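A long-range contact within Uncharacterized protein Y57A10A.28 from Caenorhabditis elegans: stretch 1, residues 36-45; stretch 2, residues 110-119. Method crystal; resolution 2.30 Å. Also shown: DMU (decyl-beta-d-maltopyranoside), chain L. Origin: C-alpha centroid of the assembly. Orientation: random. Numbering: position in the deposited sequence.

Stretch 1 36-45: YVLTCLSVRH
Stretch 2 (110-119) FDVVFRLATW

How do the two stretches meet? Residues 36-45 are helical throughout, and residues 112-117 form a short helix whose axis crosses the first at -101°, 11.2 Å away at closest approach. Val 37 CA lies 7.6 Å from Ala 117 CA, and Leu 41 CA 7.6 Å from Phe 114 CA.

What satisfies the guanidinium of Arg 44? Its side chain runs extended, chi1 to chi3 all t, to a salt bridge with Asp 111, whose chi1 is off-well at -136°. Arg 44 NH2 donates to Asp 111 OD2 at 2.7 Å, and Arg 44 NH1 to Asp 111 OD1 at 3.2 Å, nearly straight at 176°; the bond from Arg 44 NH1 to Asp 111 OD2, 3.4 Å, is weak. Both carboxylate oxygens thus accept.

Why can Phe 114 share the same cation? The carboxylate approaches the guanidinium edge, leaving a face for the ring (chi1 t, chi2 75°). The planes stack at 8°, with Arg 44 CZ 3.5 Å from the ring centroid.

What closes the apolar end? Leu 41 (m, t) places CD2 3.7 Å from Phe 114 CD1 and CD1 3.9 Å from Ala 117 CB; Val 37 (t) brings CG1 3.8 Å from Ala 117 CB. Thr 118 (p) turns its hydroxyl back, OG1 donating to Phe 114 O at 2.9 Å.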

# COMPACT_ATOMS: atom_id res chain seq x y z
N TYR A 36 -0.98 -9.54 -22.24
CA TYR A 36 0.07 -8.52 -22.19
C TYR A 36 -0.19 -7.41 -23.21
O TYR A 36 -0.06 -6.23 -22.88
CB TYR A 36 1.46 -9.12 -22.47
CG TYR A 36 1.86 -10.20 -21.51
CD1 TYR A 36 1.52 -10.13 -20.16
CD2 TYR A 36 2.58 -11.31 -21.96
CE1 TYR A 36 1.88 -11.15 -19.28
CE2 TYR A 36 2.95 -12.33 -21.09
CZ TYR A 36 2.60 -12.25 -19.76
OH TYR A 36 2.95 -13.28 -18.92
N VAL A 37 -0.54 -7.80 -24.43
CA VAL A 37 -0.82 -6.82 -25.48
C VAL A 37 -1.94 -5.88 -25.06
O VAL A 37 -1.78 -4.66 -25.14
CB VAL A 37 -1.22 -7.50 -26.82
CG1 VAL A 37 -1.65 -6.45 -27.83
CG2 VAL A 37 -0.04 -8.27 -27.37
N LEU A 38 -3.06 -6.43 -24.62
CA LEU A 38 -4.17 -5.59 -24.19
C LEU A 38 -3.79 -4.72 -22.99
O LEU A 38 -4.16 -3.55 -22.91
CB LEU A 38 -5.40 -6.46 -23.88
CG LEU A 38 -6.05 -7.09 -25.12
CD1 LEU A 38 -7.19 -8.04 -24.74
CD2 LEU A 38 -6.57 -5.98 -26.02
N THR A 39 -3.02 -5.28 -22.05
CA THR A 39 -2.60 -4.52 -20.89
C THR A 39 -1.73 -3.33 -21.34
O THR A 39 -1.91 -2.20 -20.86
CB THR A 39 -1.79 -5.40 -19.90
OG1 THR A 39 -2.62 -6.44 -19.39
CG2 THR A 39 -1.25 -4.57 -18.74
N CYS A 40 -0.79 -3.57 -22.25
CA CYS A 40 0.08 -2.49 -22.73
C CYS A 40 -0.68 -1.42 -23.50
O CYS A 40 -0.39 -0.23 -23.37
CB CYS A 40 1.19 -3.06 -23.62
SG CYS A 40 2.46 -3.94 -22.72
N LEU A 41 -1.66 -1.84 -24.29
CA LEU A 41 -2.47 -0.91 -25.04
C LEU A 41 -3.19 -0.00 -24.05
O LEU A 41 -3.35 1.19 -24.28
CB LEU A 41 -3.49 -1.65 -25.90
CG LEU A 41 -2.89 -2.54 -26.99
CD1 LEU A 41 -3.99 -3.26 -27.76
CD2 LEU A 41 -2.04 -1.69 -27.92
N SER A 42 -3.62 -0.59 -22.93
CA SER A 42 -4.33 0.17 -21.91
C SER A 42 -3.40 1.21 -21.29
O SER A 42 -3.76 2.39 -21.15
CB SER A 42 -4.88 -0.78 -20.85
OG SER A 42 -5.62 -0.08 -19.87
N VAL A 43 -2.20 0.79 -20.91
CA VAL A 43 -1.26 1.73 -20.32
C VAL A 43 -0.94 2.83 -21.32
O VAL A 43 -0.79 3.99 -20.95
CB VAL A 43 0.06 1.04 -19.91
CG1 VAL A 43 1.08 2.07 -19.49
CG2 VAL A 43 -0.21 0.08 -18.75
N ARG A 44 -0.84 2.47 -22.60
CA ARG A 44 -0.54 3.44 -23.64
C ARG A 44 -1.68 4.43 -23.83
O ARG A 44 -1.45 5.63 -24.02
CB ARG A 44 -0.22 2.73 -24.96
CG ARG A 44 -0.02 3.67 -26.13
CD ARG A 44 0.79 3.02 -27.25
NE ARG A 44 0.75 3.84 -28.46
CZ ARG A 44 1.48 3.62 -29.55
NH1 ARG A 44 2.30 2.59 -29.60
NH2 ARG A 44 1.37 4.43 -30.59
N HIS A 45 -2.91 3.95 -23.76
CA HIS A 45 -4.06 4.83 -23.90
C HIS A 45 -4.10 5.79 -22.70
O HIS A 45 -4.35 6.98 -22.85
CB HIS A 45 -5.36 4.02 -23.95
CG HIS A 45 -6.59 4.85 -24.05
ND1 HIS A 45 -6.93 5.56 -25.18
CD2 HIS A 45 -7.57 5.10 -23.14
CE1 HIS A 45 -8.06 6.21 -24.97
NE2 HIS A 45 -8.47 5.95 -23.74
N PHE A 110 7.38 1.84 -37.43
CA PHE A 110 6.16 2.25 -38.12
C PHE A 110 4.96 1.90 -37.23
O PHE A 110 3.81 1.99 -37.66
CB PHE A 110 6.06 1.54 -39.49
CG PHE A 110 7.24 1.79 -40.40
CD1 PHE A 110 7.43 3.04 -40.99
CD2 PHE A 110 8.19 0.80 -40.61
CE1 PHE A 110 8.56 3.30 -41.78
CE2 PHE A 110 9.33 1.05 -41.40
CZ PHE A 110 9.51 2.30 -41.99
N ASP A 111 5.25 1.51 -35.99
CA ASP A 111 4.21 1.19 -35.02
C ASP A 111 3.24 0.11 -35.52
O ASP A 111 2.06 0.14 -35.19
CB ASP A 111 3.45 2.48 -34.70
CG ASP A 111 3.17 2.66 -33.20
OD1 ASP A 111 3.95 2.15 -32.36
OD2 ASP A 111 2.18 3.34 -32.88
N VAL A 112 3.74 -0.84 -36.32
CA VAL A 112 2.89 -1.89 -36.87
C VAL A 112 2.16 -2.74 -35.84
O VAL A 112 0.98 -3.06 -36.01
CB VAL A 112 3.66 -2.87 -37.76
CG1 VAL A 112 3.91 -2.23 -39.11
CG2 VAL A 112 4.96 -3.28 -37.08
N VAL A 113 2.87 -3.13 -34.80
CA VAL A 113 2.26 -3.95 -33.77
C VAL A 113 1.06 -3.25 -33.17
O VAL A 113 -0.03 -3.82 -33.07
CB VAL A 113 3.25 -4.29 -32.68
CG1 VAL A 113 2.53 -4.99 -31.53
CG2 VAL A 113 4.35 -5.18 -33.26
N PHE A 114 1.25 -1.99 -32.79
CA PHE A 114 0.19 -1.18 -32.20
C PHE A 114 -0.99 -1.11 -33.17
O PHE A 114 -2.13 -1.40 -32.80
CB PHE A 114 0.71 0.23 -31.91
CG PHE A 114 -0.33 1.17 -31.40
CD1 PHE A 114 -0.79 1.07 -30.09
CD2 PHE A 114 -0.90 2.12 -32.24
CE1 PHE A 114 -1.81 1.91 -29.62
CE2 PHE A 114 -1.92 2.97 -31.79
CZ PHE A 114 -2.37 2.86 -30.47
N ARG A 115 -0.70 -0.73 -34.41
CA ARG A 115 -1.73 -0.61 -35.45
C ARG A 115 -2.49 -1.91 -35.69
O ARG A 115 -3.71 -1.90 -35.90
CB ARG A 115 -1.08 -0.15 -36.76
CG ARG A 115 -0.64 1.30 -36.75
CD ARG A 115 0.13 1.66 -38.01
NE ARG A 115 0.51 3.07 -38.01
CZ ARG A 115 1.48 3.58 -38.75
NH1 ARG A 115 2.19 2.79 -39.55
NH2 ARG A 115 1.76 4.87 -38.69
N LEU A 116 -1.77 -3.02 -35.69
CA LEU A 116 -2.41 -4.30 -35.89
C LEU A 116 -3.27 -4.67 -34.68
O LEU A 116 -4.40 -5.14 -34.83
CB LEU A 116 -1.34 -5.38 -36.13
CG LEU A 116 -1.86 -6.81 -36.25
CD1 LEU A 116 -2.90 -6.91 -37.38
CD2 LEU A 116 -0.69 -7.74 -36.53
N ALA A 117 -2.75 -4.44 -33.48
CA ALA A 117 -3.48 -4.78 -32.26
C ALA A 117 -4.73 -3.94 -32.01
O ALA A 117 -5.66 -4.40 -31.35
CB ALA A 117 -2.57 -4.68 -31.06
N THR A 118 -4.77 -2.73 -32.55
CA THR A 118 -5.93 -1.88 -32.34
C THR A 118 -6.97 -2.01 -33.45
O THR A 118 -8.02 -1.37 -33.40
CB THR A 118 -5.52 -0.40 -32.19
OG1 THR A 118 -4.64 -0.03 -33.26
CG2 THR A 118 -4.80 -0.19 -30.86
N TRP A 119 -6.68 -2.83 -34.46
CA TRP A 119 -7.64 -3.04 -35.54
C TRP A 119 -8.74 -3.91 -34.93
O TRP A 119 -8.49 -5.05 -34.52
CB TRP A 119 -6.94 -3.76 -36.71
CG TRP A 119 -7.84 -4.11 -37.87
CD1 TRP A 119 -8.83 -3.33 -38.40
CD2 TRP A 119 -7.80 -5.29 -38.66
NE1 TRP A 119 -9.41 -3.96 -39.47
CE2 TRP A 119 -8.79 -5.17 -39.66
CE3 TRP A 119 -7.01 -6.45 -38.63
CZ2 TRP A 119 -9.02 -6.16 -40.62
CZ3 TRP A 119 -7.24 -7.44 -39.59
CH2 TRP A 119 -8.24 -7.28 -40.57
C1 DMU L . 2.56 -19.91 -35.77
C2 DMU L . 3.21 -21.29 -35.46
C3 DMU L . 4.63 -21.39 -36.14
C4 DMU L . 5.45 -20.12 -35.81
O5 DMU L . 4.76 -18.95 -36.27
C6 DMU L . 3.58 -18.77 -35.46
O7 DMU L . 5.37 -22.54 -35.63
O16 DMU L . 2.97 -17.51 -35.76
C18 DMU L . 3.57 -16.53 -34.88
C19 DMU L . 2.88 -15.18 -35.10
C22 DMU L . 3.51 -14.08 -34.24
C25 DMU L . 2.47 -12.96 -34.10
C28 DMU L . 3.18 -11.64 -33.84
C31 DMU L . 2.31 -10.49 -34.36
C34 DMU L . 1.82 -9.63 -33.19
C37 DMU L . 0.28 -9.58 -33.20
C40 DMU L . -0.20 -8.13 -33.28
C43 DMU L . -0.78 -7.71 -31.93
O49 DMU L . 1.39 -19.73 -34.94
O55 DMU L . 2.34 -22.31 -35.99
C57 DMU L . 6.83 -20.19 -36.47
O61 DMU L . 7.71 -19.34 -35.71
C5 DMU L . 5.51 -25.02 -35.80
C7 DMU L . 7.10 -24.95 -35.84
C8 DMU L . 7.53 -24.81 -37.36
C9 DMU L . 6.86 -23.53 -37.93
O1 DMU L . 5.44 -23.68 -37.74
C10 DMU L . 5.02 -23.71 -36.38
O2 DMU L . 8.96 -24.64 -37.45
O3 DMU L . 5.29 -24.97 -34.33
O4 DMU L . 7.67 -26.13 -35.26
C11 DMU L . 7.22 -23.38 -39.39
O6 DMU L . 6.71 -22.21 -39.92